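Local coordinates for DNA repair and telomere maintenance protein nbs1 (Schizosaccharomyces pombe, PDB 3HUF) that serves as the adaptor subunit of the MRN complex in DNA double-strand break repair, its N-terminal FHA and BRCT domains binding phosphorylated proteins such as Ctp1, at residues 161-172 with 214-223; 20-28 with 34-42. All coordinates share one frame; numbering follows the deposited sequence.

Interaction 1. Residues 161-172 with 214-223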
loop_
_atom_site.group_PDB
_atom_site.type_symbol
_atom_site.label_atom_id
_atom_site.label_comp_id
_atom_site.label_asym_id
_atom_site.label_seq_id
_atom_site.Cartn_x
_atom_site.Cartn_y
_atom_site.Cartn_z
ATOM N N ILE A 161 -0.963 -6.348 -20.646
ATOM C CA ILE A 161 -0.806 -5.545 -19.413
ATOM C C ILE A 161 0.299 -4.489 -19.598
ATOM O O ILE A 161 1.182 -4.641 -20.445
ATOM C CB ILE A 161 -0.510 -6.406 -18.140
ATOM C CG1 ILE A 161 0.806 -7.192 -18.278
ATOM C CG2 ILE A 161 -1.721 -7.294 -17.786
ATOM C CD1 ILE A 161 1.299 -7.816 -16.975
ATOM N N THR A 162 0.232 -3.423 -18.816
ATOM C CA THR A 162 1.189 -2.328 -18.921
ATOM C C THR A 162 2.468 -2.626 -18.147
ATOM O O THR A 162 2.491 -3.512 -17.293
ATOM C CB THR A 162 0.597 -1.036 -18.335
ATOM O OG1 THR A 162 0.287 -1.247 -16.953
ATOM C CG2 THR A 162 -0.663 -0.608 -19.096
ATOM N N VAL A 163 3.523 -1.863 -18.451
ATOM C CA VAL A 163 4.800 -1.924 -17.724
ATOM C C VAL A 163 4.628 -1.670 -16.219
ATOM O O VAL A 163 5.328 -2.266 -15.399
ATOM C CB VAL A 163 5.820 -0.908 -18.284
ATOM C CG1 VAL A 163 7.207 -1.189 -17.732
ATOM C CG2 VAL A 163 5.863 -0.991 -19.785
ATOM N N GLY A 164 3.691 -0.791 -15.862
ATOM C CA GLY A 164 3.406 -0.510 -14.455
ATOM C C GLY A 164 2.940 -1.767 -13.750
ATOM O O GLY A 164 3.325 -2.042 -12.600
ATOM N N THR A 165 2.124 -2.549 -14.458
ATOM C CA THR A 165 1.621 -3.804 -13.916
ATOM C C THR A 165 2.737 -4.826 -13.769
ATOM O O THR A 165 2.852 -5.462 -12.726
ATOM C CB THR A 165 0.494 -4.381 -14.774
ATOM O OG1 THR A 165 -0.514 -3.380 -14.946
ATOM C CG2 THR A 165 -0.111 -5.591 -14.090
ATOM N N MET A 166 3.558 -4.960 -14.812
ATOM C CA MET A 166 4.674 -5.897 -14.811
ATOM C C MET A 166 5.621 -5.605 -13.649
ATOM O O MET A 166 6.074 -6.523 -12.950
ATOM C CB MET A 166 5.458 -5.776 -16.111
ATOM C CG MET A 166 4.684 -6.066 -17.385
ATOM S SD MET A 166 5.622 -5.501 -18.831
ATOM C CE MET A 166 4.413 -5.768 -20.152
ATOM N N TYR A 167 5.912 -4.314 -13.471
ATOM C CA TYR A 167 6.773 -3.832 -12.417
ATOM C C TYR A 167 6.210 -4.115 -11.032
ATOM O O TYR A 167 6.931 -4.625 -10.176
ATOM C CB TYR A 167 7.056 -2.341 -12.590
ATOM C CG TYR A 167 8.134 -1.834 -11.658
ATOM C CD1 TYR A 167 9.356 -2.510 -11.529
ATOM C CD2 TYR A 167 7.943 -0.674 -10.908
ATOM C CE1 TYR A 167 10.350 -2.050 -10.681
ATOM C CE2 TYR A 167 8.937 -0.201 -10.063
ATOM C CZ TYR A 167 10.129 -0.884 -9.952
ATOM O OH TYR A 167 11.083 -0.403 -9.085
ATOM N N ALA A 168 4.918 -3.819 -10.829
ATOM C CA ALA A 168 4.250 -4.117 -9.571
ATOM C C ALA A 168 4.312 -5.604 -9.241
ATOM O O ALA A 168 4.615 -5.984 -8.109
ATOM C CB ALA A 168 2.823 -3.654 -9.603
ATOM N N PHE A 169 4.020 -6.444 -10.231
ATOM C CA PHE A 169 4.111 -7.891 -10.062
ATOM C C PHE A 169 5.489 -8.335 -9.561
ATOM O O PHE A 169 5.608 -9.141 -8.630
ATOM C CB PHE A 169 3.819 -8.573 -11.401
ATOM C CG PHE A 169 3.677 -10.048 -11.302
ATOM C CD1 PHE A 169 2.534 -10.609 -10.750
ATOM C CD2 PHE A 169 4.683 -10.890 -11.769
ATOM C CE1 PHE A 169 2.389 -11.979 -10.668
ATOM C CE2 PHE A 169 4.540 -12.256 -11.690
ATOM C CZ PHE A 169 3.398 -12.803 -11.136
ATOM N N LEU A 170 6.528 -7.801 -10.199
ATOM C CA LEU A 170 7.899 -8.188 -9.903
ATOM C C LEU A 170 8.403 -7.726 -8.541
ATOM O O LEU A 170 9.120 -8.472 -7.875
ATOM C CB LEU A 170 8.840 -7.718 -11.009
ATOM C CG LEU A 170 8.781 -8.584 -12.266
ATOM C CD1 LEU A 170 9.429 -7.859 -13.414
ATOM C CD2 LEU A 170 9.476 -9.904 -12.014
ATOM N N LYS A 171 8.034 -6.514 -8.121
ATOM C CA LYS A 171 8.444 -6.050 -6.788
ATOM C C LYS A 171 7.514 -6.540 -5.658
ATOM O O LYS A 171 7.552 -6.039 -4.533
ATOM C CB LYS A 171 8.735 -4.524 -6.738
ATOM C CG LYS A 171 7.774 -3.609 -7.478
ATOM C CD LYS A 171 8.034 -2.137 -7.131
ATOM C CE LYS A 171 6.792 -1.258 -7.390
ATOM N NZ LYS A 171 6.842 0.035 -6.603
ATOM N N LYS A 172 6.690 -7.537 -5.986
ATOM C CA LYS A 172 5.827 -8.250 -5.032
ATOM C C LYS A 172 4.698 -7.420 -4.430
ATOM O O LYS A 172 4.217 -7.690 -3.326
ATOM C CB LYS A 172 6.651 -8.994 -3.973
ATOM C CG LYS A 172 7.468 -10.145 -4.572
ATOM C CD LYS A 172 8.677 -10.492 -3.722
ATOM C CE LYS A 172 9.348 -11.748 -4.248
ATOM N NZ LYS A 172 10.380 -12.258 -3.293
ATOM N N GLN A 214 -1.040 -13.188 -19.246
ATOM C CA GLN A 214 -0.225 -12.003 -19.101
ATOM C C GLN A 214 0.645 -12.135 -17.848
ATOM O O GLN A 214 1.526 -11.311 -17.604
ATOM C CB GLN A 214 -1.114 -10.751 -19.030
ATOM C CG GLN A 214 -1.880 -10.450 -20.329
ATOM C CD GLN A 214 -0.951 -10.084 -21.485
ATOM O OE1 GLN A 214 -0.158 -9.146 -21.382
ATOM N NE2 GLN A 214 -1.046 -10.831 -22.587
ATOM N N PHE A 215 0.387 -13.185 -17.067
ATOM C CA PHE A 215 1.127 -13.451 -15.833
ATOM C C PHE A 215 1.646 -14.879 -15.811
ATOM O O PHE A 215 0.990 -15.779 -16.336
ATOM C CB PHE A 215 0.229 -13.265 -14.615
ATOM C CG PHE A 215 -0.174 -11.847 -14.365
ATOM C CD1 PHE A 215 -1.383 -11.361 -14.851
ATOM C CD2 PHE A 215 0.656 -10.998 -13.627
ATOM C CE1 PHE A 215 -1.755 -10.056 -14.618
ATOM C CE2 PHE A 215 0.309 -9.694 -13.392
ATOM C CZ PHE A 215 -0.893 -9.208 -13.872
ATOM N N PRO A 216 2.824 -15.096 -15.194
ATOM C CA PRO A 216 3.192 -16.468 -14.853
ATOM C C PRO A 216 2.617 -16.809 -13.475
ATOM O O PRO A 216 1.808 -16.041 -12.949
ATOM C CB PRO A 216 4.721 -16.427 -14.832
ATOM C CG PRO A 216 5.053 -15.026 -14.433
ATOM C CD PRO A 216 3.876 -14.134 -14.807
ATOM N N SER A 217 3.022 -17.944 -12.907
ATOM C CA SER A 217 2.488 -18.398 -11.614
ATOM C C SER A 217 2.785 -17.461 -10.432
ATOM O O SER A 217 1.921 -17.224 -9.575
ATOM C CB SER A 217 2.988 -19.817 -11.307
ATOM O OG SER A 217 2.328 -20.784 -12.119
ATOM N N SER A 218 3.998 -16.915 -10.402
ATOM C CA SER A 218 4.476 -16.179 -9.242
ATOM C C SER A 218 5.524 -15.147 -9.647
ATOM O O SER A 218 6.141 -15.274 -10.707
ATOM C CB SER A 218 5.097 -17.160 -8.240
ATOM O OG SER A 218 6.333 -17.651 -8.728
ATOM N N PRO A 219 5.726 -14.114 -8.813
ATOM C CA PRO A 219 6.898 -13.254 -8.986
ATOM C C PRO A 219 8.216 -14.045 -8.967
ATOM O O PRO A 219 9.129 -13.742 -9.743
ATOM C CB PRO A 219 6.818 -12.316 -7.781
ATOM C CG PRO A 219 5.377 -12.264 -7.459
ATOM C CD PRO A 219 4.871 -13.649 -7.709
ATOM N N GLU A 220 8.276 -15.071 -8.116
ATOM C CA GLU A 220 9.485 -15.859 -7.879
ATOM C C GLU A 220 10.072 -16.534 -9.121
ATOM O O GLU A 220 11.298 -16.629 -9.249
ATOM C CB GLU A 220 9.237 -16.887 -6.781
ATOM N N ASP A 221 9.223 -17.005 -10.033
ATOM C CA ASP A 221 9.752 -17.632 -11.248
ATOM C C ASP A 221 10.233 -16.614 -12.300
ATOM O O ASP A 221 11.081 -16.924 -13.146
ATOM C CB ASP A 221 8.815 -18.715 -11.834
ATOM C CG ASP A 221 7.344 -18.351 -11.751
ATOM O OD1 ASP A 221 6.970 -17.264 -12.241
ATOM O OD2 ASP A 221 6.557 -19.172 -11.221
ATOM N N CYS A 222 9.706 -15.392 -12.215
ATOM C CA CYS A 222 10.109 -14.295 -13.099
ATOM C C CYS A 222 11.435 -13.679 -12.687
ATOM O O CYS A 222 12.251 -13.312 -13.537
ATOM C CB CYS A 222 9.037 -13.206 -13.111
ATOM S SG CYS A 222 8.006 -13.212 -14.563
ATOM N N ILE A 223 11.627 -13.572 -11.374
ATOM C CA ILE A 223 12.794 -12.922 -10.780
ATOM C C ILE A 223 14.079 -13.696 -11.078
ATOM O O ILE A 223 14.152 -14.906 -10.844
ATOM C CB ILE A 223 12.577 -12.675 -9.259
ATOM C CG1 ILE A 223 11.706 -11.431 -9.056
ATOM C CG2 ILE A 223 13.908 -12.507 -8.513
ATOM C CD1 ILE A 223 10.856 -11.461 -7.800
#
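F169, on the last turns of helix 163-170, is clamped between F215 and P219, and here the contact is tight. P219 CG sits almost over the centre of one face of the F169 ring, a CH-pi contact 4.3 Å from the centroid. F215 CD2 lies over the opposite face, 3.5 Å from F169 CD1, the ring planes set obliquely at 56°. Having CG anti to the backbone N (chi1 -171°) swings the flat F169 ring off the helix and into this slot. F215 in turn reaches T165 CG2 with its CZ, while I161 CD1 covers one of its faces. L170 extends the apolar strip, CD2 meeting C222 CB at 3.5 Å.

The solvent side is looser: exposed K172 crosses P219 with CG, 3.9 Å from P219 CB, and I223 with CE. At the polar end Q214, bent at chi2, accepts the I161 N-H on OE1 (3.0 Å), the donor standing well above the carbonyl plane. The contact joins a helix of the first BRCT repeat to residues 214-223, shortly before strand 230-234, with W298 and L243 also touching L170. With one cross-segment hydrogen bond, at its margin, cohesion probably comes chiefly from apolar shape and the aromatic clamp.

Interaction 2. Residues 20-28 with 34-42; sequences PGTYIVGRN and SHIQVISKS
V25 and I36 lie side by side on one face of a parallel strand pair, 21-26 with 35-37, at the edge of the mixed sheet of the FHA domain, a beta-sandwich that reads phosphorylated peptides. I36 CD1 lies beside V25 CG2 and reaches back to Y23 CB, 3.9 Å away, its side chain crossing the tyrosine at a slant. V25 has CG1 anti to the backbone N (chi1 -176°), which carries that methyl along the strand to V38 CG2 at 3.6 Å. Beta-branched residues suit these buried places, being compact and at ease in extended backbone. I24 and H35 take the other face, the imidazole CD2 lying near I24 CB while its ND1 is held by D32.

Beneath the side chains runs the backbone ladder: I24 N donates to S34 O, I36 N to I24 O (2.8 Å), G26 N to I36 O and V38 N to G26 O. The Q37 side chain adds a bond past the end of strand 21-26, extended to bring NE2 to R27 O at 3.1 Å, nearly straight (168°), with the acceptor close to the amide plane, while OE1 takes a bond from K12. With an alanine here, the R27 carbonyl would probably lose this donor and K12 this acceptor, and the chain after G26 would be less held.

R27 runs out along 39-41, then bends at chi3 (65°). Its NH1 hydrogen-bonds a modified side chain of the bound peptide, and arginine's long chain and charge suit that reach. S40 O lies at the edge of the guanidinium plane, 3.3 Å from R27 CD.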
loop_
_atom_site.group_PDB
_atom_site.type_symbol
_atom_site.label_atom_id
_atom_site.label_comp_id
_atom_site.label_asym_id
_atom_site.label_seq_id
_atom_site.Cartn_x
_atom_site.Cartn_y
_atom_site.Cartn_z
ATOM N N PRO A 20 -10.328 8.793 8.592
ATOM C CA PRO A 20 -10.364 10.246 8.678
ATOM C C PRO A 20 -11.726 10.783 9.119
ATOM O O PRO A 20 -12.759 10.371 8.579
ATOM C CB PRO A 20 -10.052 10.667 7.245
ATOM C CG PRO A 20 -9.001 9.615 6.822
ATOM C CD PRO A 20 -9.545 8.340 7.419
ATOM N N GLY A 21 -11.699 11.704 10.082
ATOM C CA GLY A 21 -12.901 12.311 10.633
ATOM C C GLY A 21 -12.687 12.393 12.131
ATOM O O GLY A 21 -11.559 12.266 12.620
ATOM N N THR A 22 -13.769 12.587 12.870
ATOM C CA THR A 22 -13.675 12.804 14.298
ATOM C C THR A 22 -14.476 11.796 15.112
ATOM O O THR A 22 -15.591 11.433 14.750
ATOM C CB THR A 22 -14.143 14.218 14.655
ATOM O OG1 THR A 22 -13.561 15.166 13.741
ATOM C CG2 THR A 22 -13.679 14.551 16.032
ATOM N N TYR A 23 -13.908 11.372 16.229
ATOM C CA TYR A 23 -14.518 10.418 17.126
ATOM C C TYR A 23 -14.583 11.025 18.514
ATOM O O TYR A 23 -13.644 11.685 18.948
ATOM C CB TYR A 23 -13.678 9.137 17.178
ATOM C CG TYR A 23 -13.566 8.455 15.822
ATOM C CD1 TYR A 23 -12.543 8.797 14.926
ATOM C CD2 TYR A 23 -14.507 7.504 15.419
ATOM C CE1 TYR A 23 -12.443 8.189 13.658
ATOM C CE2 TYR A 23 -14.417 6.883 14.153
ATOM C CZ TYR A 23 -13.385 7.232 13.286
ATOM O OH TYR A 23 -13.303 6.625 12.053
ATOM N N ILE A 24 -15.686 10.786 19.216
ATOM C CA ILE A 24 -15.733 11.055 20.646
ATOM C C ILE A 24 -15.596 9.729 21.372
ATOM O O ILE A 24 -16.242 8.721 21.040
ATOM C CB ILE A 24 -16.961 11.893 21.086
ATOM C CG1 ILE A 24 -16.669 13.369 20.874
ATOM C CG2 ILE A 24 -17.250 11.740 22.581
ATOM C CD1 ILE A 24 -17.201 13.887 19.619
ATOM N N VAL A 25 -14.674 9.737 22.325
ATOM C CA VAL A 25 -14.227 8.550 23.018
ATOM C C VAL A 25 -14.574 8.744 24.504
ATOM O O VAL A 25 -14.280 9.785 25.092
ATOM C CB VAL A 25 -12.689 8.399 22.813
ATOM C CG1 VAL A 25 -12.168 7.134 23.433
ATOM C CG2 VAL A 25 -12.315 8.505 21.297
ATOM N N GLY A 26 -15.226 7.759 25.102
ATOM C CA GLY A 26 -15.727 7.930 26.459
ATOM C C GLY A 26 -16.459 6.730 27.018
ATOM O O GLY A 26 -16.846 5.809 26.282
ATOM N N ARG A 27 -16.640 6.755 28.336
ATOM C CA ARG A 27 -17.298 5.683 29.091
ATOM C C ARG A 27 -18.793 5.530 28.753
ATOM O O ARG A 27 -19.323 4.413 28.733
ATOM C CB ARG A 27 -17.119 5.955 30.598
ATOM C CG ARG A 27 -17.534 4.828 31.536
ATOM C CD ARG A 27 -17.293 5.267 32.985
ATOM N NE ARG A 27 -18.149 6.394 33.367
ATOM C CZ ARG A 27 -17.747 7.444 34.078
ATOM N NH1 ARG A 27 -16.495 7.535 34.493
ATOM N NH2 ARG A 27 -18.597 8.414 34.366
ATOM N N ASN A 28 -19.465 6.649 28.479
ATOM C CA ASN A 28 -20.910 6.637 28.265
ATOM C C ASN A 28 -21.291 7.106 26.874
ATOM O O ASN A 28 -21.915 8.153 26.693
ATOM C CB ASN A 28 -21.608 7.489 29.318
ATOM C CG ASN A 28 -22.745 6.754 29.984
ATOM O OD1 ASN A 28 -23.736 6.383 29.339
ATOM N ND2 ASN A 28 -22.601 6.518 31.290
ATOM N N SER A 34 -19.012 7.399 14.683
ATOM C CA SER A 34 -18.317 8.587 15.198
ATOM C C SER A 34 -18.096 8.613 16.710
ATOM O O SER A 34 -17.724 9.644 17.266
ATOM C CB SER A 34 -18.970 9.887 14.698
ATOM O OG SER A 34 -20.186 10.130 15.371
ATOM N N HIS A 35 -18.288 7.468 17.360
ATOM C CA HIS A 35 -18.104 7.340 18.807
ATOM C C HIS A 35 -17.433 6.019 19.156
ATOM O O HIS A 35 -17.663 4.981 18.497
ATOM C CB HIS A 35 -19.438 7.403 19.555
ATOM C CG HIS A 35 -20.203 8.678 19.362
ATOM N ND1 HIS A 35 -21.021 8.898 18.274
ATOM C CD2 HIS A 35 -20.299 9.786 20.134
ATOM C CE1 HIS A 35 -21.558 10.100 18.367
ATOM N NE2 HIS A 35 -21.138 10.659 19.489
ATOM N N ILE A 36 -16.641 6.045 20.222
ATOM C CA ILE A 36 -15.929 4.864 20.687
ATOM C C ILE A 36 -16.125 4.762 22.193
ATOM O O ILE A 36 -15.681 5.634 22.954
ATOM C CB ILE A 36 -14.390 4.942 20.348
ATOM C CG1 ILE A 36 -14.159 5.183 18.846
ATOM C CG2 ILE A 36 -13.653 3.688 20.785
ATOM C CD1 ILE A 36 -12.746 5.619 18.504
ATOM N N GLN A 37 -16.801 3.698 22.620
ATOM C CA GLN A 37 -16.996 3.415 24.029
ATOM C C GLN A 37 -15.801 2.689 24.639
ATOM O O GLN A 37 -15.349 1.651 24.132
ATOM C CB GLN A 37 -18.253 2.569 24.263
ATOM C CG GLN A 37 -18.548 2.376 25.745
ATOM C CD GLN A 37 -19.880 1.680 26.022
ATOM O OE1 GLN A 37 -20.239 0.694 25.377
ATOM N NE2 GLN A 37 -20.610 2.198 26.987
ATOM N N VAL A 38 -15.310 3.247 25.744
ATOM C CA VAL A 38 -14.192 2.685 26.468
ATOM C C VAL A 38 -14.589 2.676 27.926
ATOM O O VAL A 38 -14.728 3.741 28.533
ATOM C CB VAL A 38 -12.907 3.523 26.296
ATOM C CG1 VAL A 38 -11.708 2.736 26.813
ATOM C CG2 VAL A 38 -12.686 3.884 24.843
ATOM N N ILE A 39 -14.770 1.485 28.489
ATOM C CA ILE A 39 -15.319 1.369 29.837
ATOM C C ILE A 39 -14.252 1.130 30.903
ATOM O O ILE A 39 -13.559 0.108 30.883
ATOM C CB ILE A 39 -16.389 0.269 29.918
ATOM C CG1 ILE A 39 -17.366 0.405 28.733
ATOM C CG2 ILE A 39 -17.104 0.325 31.275
ATOM C CD1 ILE A 39 -18.386 -0.689 28.628
ATOM N N SER A 40 -14.126 2.101 31.810
ATOM C CA SER A 40 -13.266 2.011 32.991
ATOM C C SER A 40 -13.713 3.097 33.979
ATOM O O SER A 40 -14.238 4.134 33.566
ATOM C CB SER A 40 -11.788 2.206 32.609
ATOM O OG SER A 40 -10.898 1.745 33.615
ATOM N N LYS A 41 -13.488 2.855 35.268
ATOM C CA LYS A 41 -13.852 3.781 36.344
ATOM C C LYS A 41 -13.428 5.234 36.137
ATOM O O LYS A 41 -14.227 6.155 36.357
ATOM C CB LYS A 41 -13.281 3.294 37.689
ATOM C CG LYS A 41 -14.242 2.457 38.532
ATOM C CD LYS A 41 -14.686 3.164 39.832
ATOM C CE LYS A 41 -15.736 2.327 40.569
ATOM N NZ LYS A 41 -16.361 2.998 41.758
ATOM N N SER A 42 -12.175 5.427 35.739
ATOM C CA SER A 42 -11.550 6.758 35.749
ATOM C C SER A 42 -11.668 7.504 34.413
ATOM O O SER A 42 -11.180 8.628 34.275
ATOM C CB SER A 42 -10.077 6.649 36.170
ATOM O OG SER A 42 -9.348 5.858 35.228
#

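The two contacts belong to different domains of this N-terminal fragment. Interaction 2 closes at residue 42, within the FHA domain, well before interaction 1 opens at residue 161 in the first BRCT repeat. They lie on opposite sides of the chain's centre, with their own centres 44 Å apart and nearest atoms about 23 Å apart, so neither touches the other. Their roles also differ. Interaction 2 borders the peptide site directly, through R27 and K41, and rests on a backbone ladder. Interaction 1, whose centre is 16 Å from that of the chain, instead packs side chains where the two BRCT repeats approach each other, near helices 238-246 and 294-302.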